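Local coordinates for putative surface-anchored fimbrial subunit (Corynebacterium diphtheriae, PDB 3HR6), which is the major pilin SpaA, built of tandem Ig-like modules, which probably forms the shaft of the surface pilus and carries a bound calcium ion, at residues S6-A11 and G86-F91; F117-P122 and Q133-Y138; M37-Y42 and V101-N106; A11-P16 and P139-L144; L41-E46 and T95-L100. All blocks are in the same frame, centred on the assembly; numbering follows the deposited sequence.

Contact 1. Residues S6-A11 and G86-F91; sequences SIAVHA and GGVAKF
Strand residues Ile7, Ala8 and Val9 run antiparallel to Phe91, Lys90 and Ala89, with the two strand axes 169° apart. Ile7 and Phe91 exchange two backbone hydrogen bonds, and so do Val9 and Ala89. Between them, Ala8 and Lys90 form a non-hydrogen-bonded pair.

Ile7, Val9, Ala89 and Phe91 share the inner face. The Phe91 ring is met at its edge, in plane, by Val9 CG2, which lies 3.9 Å from Phe91 CE2. Phe39 and Leu41 pack on this face from the strand 38-44.

On the other face Ala8 CB touches Val88 CG2 at 3.6 Å. The extended Lys90 chain brings CE within 3.5 Å of Ser6 OG, whose hydrogen bond goes to Asp134.

Beyond the paired residues, His10 and Val88 run alongside one another. Val88 CG2 stands anti to its backbone N and comes 3.4 Å from His10 CE1. His10 ND1 donates to Gly87 O over 3.2 Å. This bond is bent, with an angle of 148° at the hydrogen, and its donor sits above the carbonyl plane. His10 NE2 is bonded to His136, and Tyr138 stacks on the ring.

Gly87 has positive phi, where the chain turns into its strand. The whole is an antiparallel pair in which 89-94 flanks the strand 5-13 in the beta sandwich of the N-terminal pilin domain.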
# COMPACT_ATOMS: atom_id res chain seq x y z
N SER A 6 -34.84 20.09 -0.52
CA SER A 6 -33.63 19.36 -0.13
C SER A 6 -33.36 18.25 -1.12
O SER A 6 -34.27 17.78 -1.79
CB SER A 6 -33.72 18.81 1.29
OG SER A 6 -34.67 17.77 1.40
N ILE A 7 -32.08 17.90 -1.24
CA ILE A 7 -31.63 16.75 -2.02
C ILE A 7 -30.92 15.78 -1.08
O ILE A 7 -29.91 16.12 -0.46
CB ILE A 7 -30.74 17.16 -3.21
CG1 ILE A 7 -31.53 18.04 -4.17
CG2 ILE A 7 -30.24 15.91 -3.96
CD1 ILE A 7 -30.68 18.93 -5.02
N ALA A 8 -31.47 14.57 -1.00
CA ALA A 8 -30.89 13.48 -0.23
C ALA A 8 -30.18 12.57 -1.22
O ALA A 8 -30.84 11.92 -2.06
CB ALA A 8 -31.99 12.74 0.48
N VAL A 9 -28.85 12.52 -1.13
CA VAL A 9 -28.05 11.66 -1.99
C VAL A 9 -27.77 10.35 -1.26
O VAL A 9 -27.11 10.33 -0.23
CB VAL A 9 -26.69 12.30 -2.39
CG1 VAL A 9 -25.96 11.40 -3.35
CG2 VAL A 9 -26.88 13.69 -2.99
N HIS A 10 -28.21 9.25 -1.88
CA HIS A 10 -27.91 7.90 -1.41
C HIS A 10 -26.91 7.23 -2.34
O HIS A 10 -27.20 6.98 -3.51
CB HIS A 10 -29.20 7.09 -1.36
CG HIS A 10 -30.31 7.72 -0.58
ND1 HIS A 10 -30.35 7.69 0.80
CD2 HIS A 10 -31.39 8.42 -0.98
CE1 HIS A 10 -31.43 8.32 1.21
NE2 HIS A 10 -32.08 8.78 0.15
N ALA A 11 -25.74 6.89 -1.82
CA ALA A 11 -24.68 6.35 -2.62
C ALA A 11 -24.81 4.85 -2.65
O ALA A 11 -24.57 4.19 -1.65
CB ALA A 11 -23.34 6.76 -2.01
N GLY A 86 -25.33 7.17 7.56
CA GLY A 86 -26.62 6.48 7.62
C GLY A 86 -27.24 6.28 6.24
O GLY A 86 -28.48 6.30 6.10
N GLY A 87 -26.36 6.14 5.25
CA GLY A 87 -26.73 5.88 3.87
C GLY A 87 -27.10 7.11 3.06
O GLY A 87 -27.48 6.97 1.91
N VAL A 88 -26.97 8.30 3.62
CA VAL A 88 -27.44 9.50 2.93
C VAL A 88 -26.58 10.72 3.20
O VAL A 88 -26.07 10.90 4.29
CB VAL A 88 -28.90 9.79 3.32
CG1 VAL A 88 -29.06 10.23 4.82
CG2 VAL A 88 -29.54 10.83 2.39
N ALA A 89 -26.40 11.55 2.17
CA ALA A 89 -25.85 12.90 2.32
C ALA A 89 -27.00 13.82 1.97
O ALA A 89 -27.38 13.88 0.80
CB ALA A 89 -24.66 13.14 1.40
N LYS A 90 -27.60 14.44 2.98
CA LYS A 90 -28.74 15.35 2.78
C LYS A 90 -28.33 16.84 2.73
O LYS A 90 -27.82 17.40 3.71
CB LYS A 90 -29.80 15.18 3.87
CG LYS A 90 -31.08 15.91 3.57
CD LYS A 90 -32.23 15.52 4.48
CE LYS A 90 -33.37 16.48 4.33
NZ LYS A 90 -34.62 15.96 4.93
N PHE A 91 -28.58 17.47 1.58
CA PHE A 91 -28.33 18.89 1.40
C PHE A 91 -29.67 19.60 1.60
O PHE A 91 -30.54 19.51 0.75
CB PHE A 91 -27.77 19.15 -0.01
CG PHE A 91 -26.46 18.48 -0.27
CD1 PHE A 91 -25.27 19.11 0.08
CD2 PHE A 91 -26.39 17.20 -0.82
CE1 PHE A 91 -24.06 18.50 -0.15
CE2 PHE A 91 -25.17 16.58 -1.03
CZ PHE A 91 -24.02 17.22 -0.69

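Contact 2. Residues F117-P122 and Q133-Y138; sequences FLVAAP and QDVHVY
Gln133 OE1 comes 3.4 Å from Pro122 CB, the nearest polar approach of the contact, and it is a van der Waals touch. Pro122 CG is 3.9 Å from the same Gln133 OE1. The bent Gln133 chain carries its amide along the proline ring. A cis peptide bond precedes Pro122.

The rest of the contact is apolar. Val119 and Val137 meet tip to tip, with Val119 CG2 3.7 Å from Val137 CG1. Val119 CG1 also passes Val135 CG1 at 3.8 Å. At the far end, Val137 CG2 sits in the plane of the Phe117 ring, at its edge, 3.7 Å from Phe117 CZ. Phe117 CG lies between the backbone N and the carbonyl carbon (chi1 66°), and the ring's CE1-CZ edge faces Val137.

The strand axes stay 8.1 Å apart, too far for backbone pairing here. Each strand bonds elsewhere: 117-121 to residues of 97-103, and 133-137 to residues of 5-13. The two are arms of one hairpin that has opened, and their inward side chains form part of the core between the layers of a beta sandwich.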
# COMPACT_ATOMS: atom_id res chain seq x y z
N PHE A 117 -24.42 14.31 -12.22
CA PHE A 117 -25.77 14.23 -12.72
C PHE A 117 -26.62 15.38 -12.21
O PHE A 117 -26.36 15.95 -11.17
CB PHE A 117 -26.39 12.87 -12.36
CG PHE A 117 -26.59 12.65 -10.87
CD1 PHE A 117 -27.82 12.91 -10.28
CD2 PHE A 117 -25.58 12.13 -10.09
CE1 PHE A 117 -28.02 12.72 -8.93
CE2 PHE A 117 -25.76 11.95 -8.74
CZ PHE A 117 -26.99 12.19 -8.16
N LEU A 118 -27.65 15.70 -12.98
CA LEU A 118 -28.53 16.82 -12.70
C LEU A 118 -29.70 16.36 -11.82
O LEU A 118 -30.17 15.22 -11.95
CB LEU A 118 -29.07 17.41 -14.00
CG LEU A 118 -28.07 18.06 -14.98
CD1 LEU A 118 -28.71 18.26 -16.36
CD2 LEU A 118 -27.55 19.35 -14.38
N VAL A 119 -30.12 17.25 -10.93
CA VAL A 119 -31.30 17.04 -10.07
C VAL A 119 -32.04 18.37 -9.96
O VAL A 119 -31.48 19.34 -9.48
CB VAL A 119 -30.94 16.62 -8.63
CG1 VAL A 119 -32.16 16.21 -7.88
CG2 VAL A 119 -29.92 15.47 -8.62
N ALA A 120 -33.29 18.37 -10.37
CA ALA A 120 -34.17 19.51 -10.15
C ALA A 120 -34.73 19.46 -8.72
O ALA A 120 -35.04 18.39 -8.19
CB ALA A 120 -35.30 19.52 -11.18
N ALA A 121 -34.89 20.63 -8.09
CA ALA A 121 -35.58 20.69 -6.81
C ALA A 121 -36.36 21.99 -6.77
O ALA A 121 -35.81 23.04 -7.08
CB ALA A 121 -34.60 20.57 -5.64
N PRO A 122 -37.66 21.93 -6.45
CA PRO A 122 -38.43 20.74 -6.12
C PRO A 122 -38.76 19.92 -7.38
O PRO A 122 -38.44 20.34 -8.48
CB PRO A 122 -39.69 21.33 -5.49
CG PRO A 122 -39.86 22.62 -6.14
CD PRO A 122 -38.50 23.14 -6.42
N GLN A 133 -40.73 18.41 -2.23
CA GLN A 133 -39.70 19.34 -1.80
C GLN A 133 -38.46 18.62 -1.35
O GLN A 133 -37.37 19.15 -1.50
CB GLN A 133 -40.19 20.19 -0.62
CG GLN A 133 -41.44 20.96 -0.88
CD GLN A 133 -41.30 21.97 -2.00
OE1 GLN A 133 -40.20 22.44 -2.29
NE2 GLN A 133 -42.40 22.31 -2.64
N ASP A 134 -38.62 17.42 -0.78
CA ASP A 134 -37.50 16.62 -0.34
C ASP A 134 -37.23 15.50 -1.35
O ASP A 134 -37.91 14.45 -1.38
CB ASP A 134 -37.74 16.15 1.09
CG ASP A 134 -38.06 17.33 2.03
OD1 ASP A 134 -37.18 18.20 2.26
OD2 ASP A 134 -39.20 17.43 2.51
N VAL A 135 -36.23 15.76 -2.19
CA VAL A 135 -35.89 14.89 -3.29
C VAL A 135 -34.83 13.88 -2.85
O VAL A 135 -34.00 14.19 -1.98
CB VAL A 135 -35.43 15.73 -4.50
CG1 VAL A 135 -34.87 14.85 -5.63
CG2 VAL A 135 -36.62 16.58 -4.99
N HIS A 136 -34.91 12.68 -3.43
CA HIS A 136 -33.93 11.59 -3.22
C HIS A 136 -33.35 11.11 -4.54
O HIS A 136 -34.10 10.90 -5.52
CB HIS A 136 -34.63 10.42 -2.53
CG HIS A 136 -35.09 10.74 -1.15
ND1 HIS A 136 -34.31 10.52 -0.04
CD2 HIS A 136 -36.22 11.34 -0.71
CE1 HIS A 136 -34.97 10.92 1.04
NE2 HIS A 136 -36.12 11.43 0.66
N VAL A 137 -32.03 10.92 -4.56
CA VAL A 137 -31.31 10.43 -5.73
C VAL A 137 -30.35 9.35 -5.29
O VAL A 137 -29.95 9.28 -4.13
CB VAL A 137 -30.57 11.55 -6.47
CG1 VAL A 137 -31.59 12.56 -6.97
CG2 VAL A 137 -29.56 12.21 -5.56
N TYR A 138 -30.03 8.48 -6.24
CA TYR A 138 -29.45 7.18 -5.96
C TYR A 138 -28.31 6.84 -6.95
O TYR A 138 -28.35 5.82 -7.64
CB TYR A 138 -30.55 6.11 -6.03
CG TYR A 138 -31.65 6.31 -5.02
CD1 TYR A 138 -31.57 5.75 -3.75
CD2 TYR A 138 -32.75 7.09 -5.33
CE1 TYR A 138 -32.58 5.95 -2.81
CE2 TYR A 138 -33.75 7.32 -4.40
CZ TYR A 138 -33.65 6.75 -3.14
OH TYR A 138 -34.64 6.98 -2.23

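Contact 3. Residues M37-Y42 and V101-N106; sequences MSFTLY and VVQELN
Phe39 and Gln103 form the tight side of this contact. Gln103 CG lies over one face of the Phe39 ring, 4.1 Å from its centroid and offset toward the rim. The Gln103 amide plane is 26° from the ring plane. Next to it, Val101 fits between two neighbours: Val101 CG1 is 3.6 Å from Phe39 CD1, and Val101 CG2 is 3.6 Å from Leu41 CD1.

The other face of the antiparallel pair is mixed and holds water. Tyr42 CE2 packs on Val102 CG2 at 3.6 Å. Beside them, Thr40 OG1 donates to Glu104 OE2 over 2.5 Å, using the anti lone pair of that oxygen. Thr40 OG1 is also hydrogen-bonded to Thr81 OG1. A water donates to OE2 and bonds to Tyr42 OH, in the plane of the ring.

At the end of the strand pair, Ser38 OG, anti to its backbone N (chi1 175°), donates to Asn106 OD1 over 2.7 Å. A second water there bridges Ser38 N, Gln103 NE2 and Glu104 O. Gln103 OE1 takes its bond from Ser114 N.

Glu104 OE2 is an acceptor twice over, consistent with a carboxylate. The other carboxylate oxygen, OE1, has a long, weak ion pair with Arg113. The hydroxyl and water donors would help to stabilise a negative charge there, with Arg113 a weak addition.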
# COMPACT_ATOMS: atom_id res chain seq x y z
N MET A 37 -19.24 8.28 1.46
CA MET A 37 -19.11 8.65 0.06
C MET A 37 -19.29 10.15 -0.02
O MET A 37 -20.24 10.69 0.54
CB MET A 37 -20.12 7.89 -0.80
CG MET A 37 -19.90 6.39 -0.78
SD MET A 37 -18.41 5.90 -1.66
CE MET A 37 -17.24 5.54 -0.33
N SER A 38 -18.39 10.81 -0.74
CA SER A 38 -18.27 12.26 -0.71
C SER A 38 -18.88 12.86 -1.96
O SER A 38 -18.56 12.46 -3.07
CB SER A 38 -16.79 12.64 -0.61
OG SER A 38 -16.67 14.05 -0.71
N PHE A 39 -19.77 13.83 -1.76
CA PHE A 39 -20.46 14.49 -2.82
C PHE A 39 -20.38 15.97 -2.66
O PHE A 39 -20.50 16.48 -1.55
CB PHE A 39 -21.93 14.09 -2.82
CG PHE A 39 -22.15 12.67 -3.18
CD1 PHE A 39 -22.38 12.29 -4.51
CD2 PHE A 39 -22.17 11.70 -2.20
CE1 PHE A 39 -22.57 10.96 -4.84
CE2 PHE A 39 -22.37 10.40 -2.52
CZ PHE A 39 -22.58 10.01 -3.85
N THR A 40 -20.23 16.66 -3.78
CA THR A 40 -20.40 18.09 -3.82
C THR A 40 -21.69 18.41 -4.59
O THR A 40 -21.96 17.88 -5.68
CB THR A 40 -19.17 18.77 -4.44
OG1 THR A 40 -18.02 18.44 -3.66
CG2 THR A 40 -19.34 20.28 -4.48
N LEU A 41 -22.50 19.29 -3.99
CA LEU A 41 -23.67 19.86 -4.62
C LEU A 41 -23.31 21.21 -5.24
O LEU A 41 -22.74 22.07 -4.58
CB LEU A 41 -24.80 20.01 -3.61
CG LEU A 41 -26.16 20.41 -4.20
CD1 LEU A 41 -26.80 19.25 -5.00
CD2 LEU A 41 -27.10 20.91 -3.10
N TYR A 42 -23.61 21.37 -6.53
CA TYR A 42 -23.51 22.64 -7.25
C TYR A 42 -24.87 23.08 -7.74
O TYR A 42 -25.70 22.25 -8.14
CB TYR A 42 -22.65 22.47 -8.51
CG TYR A 42 -21.20 22.11 -8.24
CD1 TYR A 42 -20.26 23.12 -8.06
CD2 TYR A 42 -20.77 20.79 -8.18
CE1 TYR A 42 -18.95 22.84 -7.82
CE2 TYR A 42 -19.45 20.48 -7.96
CZ TYR A 42 -18.54 21.53 -7.76
OH TYR A 42 -17.22 21.29 -7.53
N VAL A 101 -24.99 17.16 -8.91
CA VAL A 101 -24.41 16.38 -7.83
C VAL A 101 -23.15 15.71 -8.36
O VAL A 101 -23.21 14.95 -9.34
CB VAL A 101 -25.41 15.31 -7.29
CG1 VAL A 101 -24.72 14.34 -6.34
CG2 VAL A 101 -26.61 15.99 -6.62
N VAL A 102 -22.03 15.96 -7.72
CA VAL A 102 -20.74 15.42 -8.16
C VAL A 102 -20.17 14.53 -7.07
O VAL A 102 -19.78 15.02 -6.02
CB VAL A 102 -19.72 16.52 -8.53
CG1 VAL A 102 -18.37 15.91 -8.93
CG2 VAL A 102 -20.26 17.38 -9.67
N GLN A 103 -20.09 13.23 -7.29
CA GLN A 103 -19.32 12.40 -6.37
C GLN A 103 -17.84 12.70 -6.52
O GLN A 103 -17.33 12.84 -7.63
CB GLN A 103 -19.52 10.90 -6.58
CG GLN A 103 -18.94 10.12 -5.41
CD GLN A 103 -19.27 8.64 -5.40
OE1 GLN A 103 -19.98 8.11 -6.28
NE2 GLN A 103 -18.78 7.94 -4.37
N GLU A 104 -17.15 12.76 -5.38
CA GLU A 104 -15.75 13.16 -5.33
C GLU A 104 -14.88 11.95 -5.04
O GLU A 104 -15.34 10.89 -4.64
CB GLU A 104 -15.57 14.17 -4.23
CG GLU A 104 -16.43 15.43 -4.39
CD GLU A 104 -15.92 16.41 -5.43
OE1 GLU A 104 -15.12 16.04 -6.31
OE2 GLU A 104 -16.34 17.58 -5.37
N LEU A 105 -13.58 12.16 -5.19
CA LEU A 105 -12.58 11.13 -5.03
C LEU A 105 -11.99 11.08 -3.62
O LEU A 105 -11.04 10.32 -3.37
CB LEU A 105 -11.48 11.37 -6.08
CG LEU A 105 -11.86 11.07 -7.53
CD1 LEU A 105 -10.70 11.55 -8.44
CD2 LEU A 105 -12.16 9.59 -7.75
N ASN A 106 -12.54 11.88 -2.70
CA ASN A 106 -12.09 11.99 -1.30
C ASN A 106 -13.07 11.34 -0.26
O ASN A 106 -13.17 11.77 0.92
CB ASN A 106 -11.83 13.45 -0.96
CG ASN A 106 -13.10 14.27 -0.85
OD1 ASN A 106 -14.11 13.89 -1.42
ND2 ASN A 106 -13.07 15.36 -0.07
O HOH W 1 -16.69 9.39 -2.82
O HOH W 2 -16.40 18.89 -7.81

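Contact 4. Residues A11-P16 and P139-L144; sequences ALMGLP and PKHQAL
Leu12 and Met13 run parallel to Lys140 and His141. Three backbone hydrogen bonds zigzag across: Leu12 N to Pro139 O, His141 N to Leu12 O, and Gly14 N to His141 O. All three are 2.8 to 2.9 Å long and nearly straight.

Side chains on one face of the pair are Leu12 and Lys140. They extend together in one direction, with Lys140 CD 3.9 Å from Leu12 CB. The Lys140 chain is bent at chi2 and chi3, and NZ bonds back to Tyr138 O. Lys140 CB and CG run close to the Gly14 carbonyl, with Lys140 CB 3.5 Å from Gly14 O.

On the opposite face the His141 ring lies across the neighbouring backbone. Its CG stands between the backbone N and the carbonyl carbon (chi1 65°). Met13 CA sits over one face of the ring, 4.1 Å from its centroid, and Leu12 O is over the ring as well. Ala11 CB approaches His141 CE1 at 4.1 Å.

Past the paired residues a side chain takes over from the backbone. Gln142 NE2 donates to Gly14 O over 2.9 Å, with the oxygen in the amide plane. The Leu15 side chain crosses that of Gln142 at about a right angle, with Leu15 CD2 3.7 Å from Gln142 CG.

Gln142 OE1 accepts from Ala179 N, so both ends of the amide are used. One end extends the strand pairing, and the other ties it to the chain farther on, near the next module.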
# COMPACT_ATOMS: atom_id res chain seq x y z
N ALA A 11 -25.74 6.89 -1.82
CA ALA A 11 -24.68 6.35 -2.62
C ALA A 11 -24.81 4.85 -2.65
O ALA A 11 -24.57 4.19 -1.65
CB ALA A 11 -23.34 6.76 -2.01
N LEU A 12 -25.22 4.31 -3.79
CA LEU A 12 -25.44 2.88 -3.94
C LEU A 12 -24.24 2.18 -4.54
O LEU A 12 -23.67 2.66 -5.54
CB LEU A 12 -26.64 2.67 -4.86
CG LEU A 12 -27.98 2.67 -4.13
CD1 LEU A 12 -28.13 3.71 -3.04
CD2 LEU A 12 -29.13 2.64 -5.14
N MET A 13 -23.86 1.05 -3.96
CA MET A 13 -22.81 0.21 -4.54
C MET A 13 -23.43 -0.83 -5.47
O MET A 13 -24.19 -1.70 -5.02
CB MET A 13 -22.03 -0.50 -3.42
CG MET A 13 -21.05 -1.52 -3.93
SD MET A 13 -19.96 -2.17 -2.67
CE MET A 13 -21.17 -2.91 -1.54
N GLY A 14 -23.09 -0.78 -6.76
CA GLY A 14 -23.60 -1.77 -7.71
C GLY A 14 -23.59 -1.24 -9.12
O GLY A 14 -23.13 -0.11 -9.35
N LEU A 15 -24.06 -2.07 -10.05
CA LEU A 15 -24.04 -1.73 -11.46
C LEU A 15 -25.42 -1.25 -11.92
O LEU A 15 -26.43 -1.88 -11.62
CB LEU A 15 -23.58 -2.95 -12.25
CG LEU A 15 -22.10 -3.28 -12.04
CD1 LEU A 15 -21.76 -4.70 -12.54
CD2 LEU A 15 -21.22 -2.22 -12.67
N PRO A 16 -25.47 -0.11 -12.64
CA PRO A 16 -26.76 0.38 -13.15
C PRO A 16 -27.38 -0.60 -14.14
O PRO A 16 -26.66 -1.33 -14.83
CB PRO A 16 -26.40 1.69 -13.86
CG PRO A 16 -25.00 2.03 -13.50
CD PRO A 16 -24.36 0.86 -12.82
N PRO A 139 -27.29 7.69 -7.03
CA PRO A 139 -26.13 7.41 -7.89
C PRO A 139 -25.42 6.10 -7.49
O PRO A 139 -25.32 5.80 -6.30
CB PRO A 139 -25.25 8.63 -7.65
CG PRO A 139 -25.57 9.02 -6.24
CD PRO A 139 -27.06 8.88 -6.18
N LYS A 140 -24.98 5.33 -8.49
CA LYS A 140 -24.27 4.07 -8.28
C LYS A 140 -22.77 4.28 -8.43
O LYS A 140 -22.31 5.01 -9.29
CB LYS A 140 -24.70 3.02 -9.32
CG LYS A 140 -25.93 2.22 -8.96
CD LYS A 140 -27.18 3.02 -8.66
CE LYS A 140 -28.15 3.25 -9.82
NZ LYS A 140 -29.40 3.97 -9.33
N HIS A 141 -22.02 3.60 -7.58
CA HIS A 141 -20.57 3.52 -7.71
C HIS A 141 -20.18 2.07 -7.57
O HIS A 141 -20.99 1.22 -7.21
CB HIS A 141 -19.84 4.34 -6.65
CG HIS A 141 -20.06 3.84 -5.27
ND1 HIS A 141 -21.08 4.30 -4.46
CD2 HIS A 141 -19.45 2.85 -4.58
CE1 HIS A 141 -21.07 3.63 -3.32
NE2 HIS A 141 -20.08 2.75 -3.36
N GLN A 142 -18.93 1.77 -7.91
CA GLN A 142 -18.42 0.40 -7.81
C GLN A 142 -17.23 0.38 -6.89
O GLN A 142 -16.39 1.25 -6.91
CB GLN A 142 -18.08 -0.20 -9.19
CG GLN A 142 -19.27 -0.40 -10.14
CD GLN A 142 -19.69 0.84 -10.89
OE1 GLN A 142 -18.89 1.46 -11.60
NE2 GLN A 142 -20.96 1.22 -10.74
N ALA A 143 -17.20 -0.66 -6.07
CA ALA A 143 -16.13 -0.83 -5.13
C ALA A 143 -14.83 -1.29 -5.81
O ALA A 143 -14.84 -1.94 -6.85
CB ALA A 143 -16.55 -1.86 -4.06
N LEU A 144 -13.74 -0.95 -5.16
CA LEU A 144 -12.40 -1.44 -5.46
C LEU A 144 -12.04 -2.48 -4.39
O LEU A 144 -12.17 -2.24 -3.18
CB LEU A 144 -11.39 -0.30 -5.43
CG LEU A 144 -11.49 0.61 -6.65
CD1 LEU A 144 -10.94 2.01 -6.35
CD2 LEU A 144 -10.77 -0.07 -7.78

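Contact 5. Residues L41-E46 and T95-L100; sequences LYRVNE and TPALYL
Tyr99 OH is gripped from both segments. Arg43 NH2 donates to it over 3.1 Å, with the oxygen in the guanidinium plane. Arg43 NE adds a weak bond at 3.4 Å. The hydroxyl in turn donates to Thr95 O over 2.6 Å, along a lone pair of that carbonyl. The guanidinium and ring planes are 75° apart. Arg43 chi3 (-48°) turns NE toward the hydroxyl. Thr95 OG1 lies over one face of the guanidinium, 3.6 Å from Arg43 NE, and Ala97 CB lies at its edge.

These groups stand on neighbouring antiparallel strands of the N-terminal domain's beta sandwich, where Arg43 and Tyr99 form a non-hydrogen-bonded pair. Backbone bonds Tyr42 with Leu100 and Val44 N to Leu98 O hold the strands on either side of it. On the other face, Val44 CG2 packs against Leu98 CG at 3.9 Å.

Farther out, a water accepts from Leu98 N and lies 2.7 Å from Val44 O. Leu118 covers Val44, Leu98 and Leu100 from the strand 117-124.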
# COMPACT_ATOMS: atom_id res chain seq x y z
N LEU A 41 -22.50 19.29 -3.99
CA LEU A 41 -23.67 19.86 -4.62
C LEU A 41 -23.31 21.21 -5.24
O LEU A 41 -22.74 22.07 -4.58
CB LEU A 41 -24.80 20.01 -3.61
CG LEU A 41 -26.16 20.41 -4.20
CD1 LEU A 41 -26.80 19.25 -5.00
CD2 LEU A 41 -27.10 20.91 -3.10
N TYR A 42 -23.61 21.37 -6.53
CA TYR A 42 -23.51 22.64 -7.25
C TYR A 42 -24.87 23.08 -7.74
O TYR A 42 -25.70 22.25 -8.14
CB TYR A 42 -22.65 22.47 -8.51
CG TYR A 42 -21.20 22.11 -8.24
CD1 TYR A 42 -20.26 23.12 -8.06
CD2 TYR A 42 -20.77 20.79 -8.18
CE1 TYR A 42 -18.95 22.84 -7.82
CE2 TYR A 42 -19.45 20.48 -7.96
CZ TYR A 42 -18.54 21.53 -7.76
OH TYR A 42 -17.22 21.29 -7.53
N ARG A 43 -25.08 24.40 -7.76
CA ARG A 43 -26.26 24.99 -8.42
C ARG A 43 -25.92 25.29 -9.88
O ARG A 43 -24.84 25.78 -10.17
CB ARG A 43 -26.69 26.28 -7.72
CG ARG A 43 -27.91 26.95 -8.39
CD ARG A 43 -28.56 28.00 -7.50
NE ARG A 43 -28.77 27.48 -6.15
CZ ARG A 43 -28.10 27.83 -5.05
NH1 ARG A 43 -27.14 28.76 -5.08
NH2 ARG A 43 -28.40 27.24 -3.89
N VAL A 44 -26.82 24.93 -10.79
CA VAL A 44 -26.64 25.27 -12.20
C VAL A 44 -27.03 26.73 -12.41
O VAL A 44 -28.19 27.11 -12.22
CB VAL A 44 -27.41 24.35 -13.14
CG1 VAL A 44 -27.16 24.72 -14.60
CG2 VAL A 44 -26.97 22.91 -12.89
N ASN A 45 -26.05 27.54 -12.80
CA ASN A 45 -26.29 28.97 -12.96
C ASN A 45 -27.30 29.26 -14.06
O ASN A 45 -27.30 28.61 -15.11
CB ASN A 45 -24.98 29.71 -13.24
CG ASN A 45 -24.02 29.63 -12.09
OD1 ASN A 45 -22.87 30.05 -12.20
ND2 ASN A 45 -24.49 29.10 -10.97
N GLU A 46 -28.16 30.23 -13.78
CA GLU A 46 -29.04 30.81 -14.79
C GLU A 46 -29.94 29.80 -15.45
O GLU A 46 -30.07 29.79 -16.68
CB GLU A 46 -28.23 31.53 -15.85
CG GLU A 46 -27.07 32.33 -15.31
CD GLU A 46 -26.50 33.22 -16.37
OE1 GLU A 46 -25.37 32.94 -16.84
OE2 GLU A 46 -27.19 34.18 -16.74
N THR A 95 -32.61 26.55 -2.15
CA THR A 95 -33.47 27.40 -2.97
C THR A 95 -33.87 26.58 -4.19
O THR A 95 -33.09 25.77 -4.69
CB THR A 95 -32.74 28.71 -3.42
OG1 THR A 95 -31.83 28.42 -4.50
CG2 THR A 95 -31.93 29.32 -2.28
N PRO A 96 -35.12 26.73 -4.64
CA PRO A 96 -35.51 26.01 -5.85
C PRO A 96 -34.57 26.32 -7.03
O PRO A 96 -34.35 27.48 -7.36
CB PRO A 96 -36.93 26.50 -6.10
CG PRO A 96 -37.45 26.86 -4.73
CD PRO A 96 -36.26 27.41 -4.00
N ALA A 97 -34.00 25.28 -7.64
CA ALA A 97 -33.02 25.46 -8.72
C ALA A 97 -32.77 24.12 -9.43
O ALA A 97 -33.30 23.11 -9.00
CB ALA A 97 -31.71 25.99 -8.17
N LEU A 98 -32.00 24.15 -10.52
CA LEU A 98 -31.40 22.94 -11.10
C LEU A 98 -30.06 22.72 -10.41
O LEU A 98 -29.25 23.65 -10.31
CB LEU A 98 -31.19 23.08 -12.62
CG LEU A 98 -30.69 21.84 -13.39
CD1 LEU A 98 -31.68 20.70 -13.30
CD2 LEU A 98 -30.40 22.17 -14.87
N TYR A 99 -29.84 21.50 -9.92
CA TYR A 99 -28.59 21.19 -9.24
C TYR A 99 -27.77 20.15 -9.96
O TYR A 99 -28.26 19.38 -10.77
CB TYR A 99 -28.85 20.75 -7.79
CG TYR A 99 -29.33 21.89 -6.92
CD1 TYR A 99 -28.43 22.71 -6.26
CD2 TYR A 99 -30.70 22.17 -6.78
CE1 TYR A 99 -28.86 23.76 -5.47
CE2 TYR A 99 -31.14 23.23 -5.98
CZ TYR A 99 -30.21 24.01 -5.32
OH TYR A 99 -30.60 25.09 -4.54
N LEU A 100 -26.48 20.14 -9.66
CA LEU A 100 -25.58 19.14 -10.18
C LEU A 100 -24.88 18.49 -8.99
O LEU A 100 -24.32 19.17 -8.13
CB LEU A 100 -24.58 19.77 -11.16
CG LEU A 100 -23.55 18.80 -11.73
CD1 LEU A 100 -24.12 18.05 -12.90
CD2 LEU A 100 -22.25 19.57 -12.12
O HOH W 3 -30.59 26.37 -11.18

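Overall arrangement
All five contacts lie in the N-terminal pilin domain and share one curled sheet system. Contacts 3 and 5 join the same two strands, 38-44 and 97-103, in consecutive stretches that share Leu41 and Tyr42. Contacts 1 and 4 both use the strand 5-13, antiparallel to 89-94 in one and parallel to 131-143 in the other. Contact 2 differs: it packs side chains across the core, without backbone pairing. Contacts 1, 3 and 5 are mostly buried, while 2 and 4 are partly so. Phe39, Leu41 and Phe91 link contacts 1 and 3 through the core. Several polar groups sit near strand ends, such as His10, Asn106 and Gln142. In contact 5 polar chemistry gathers around Tyr99.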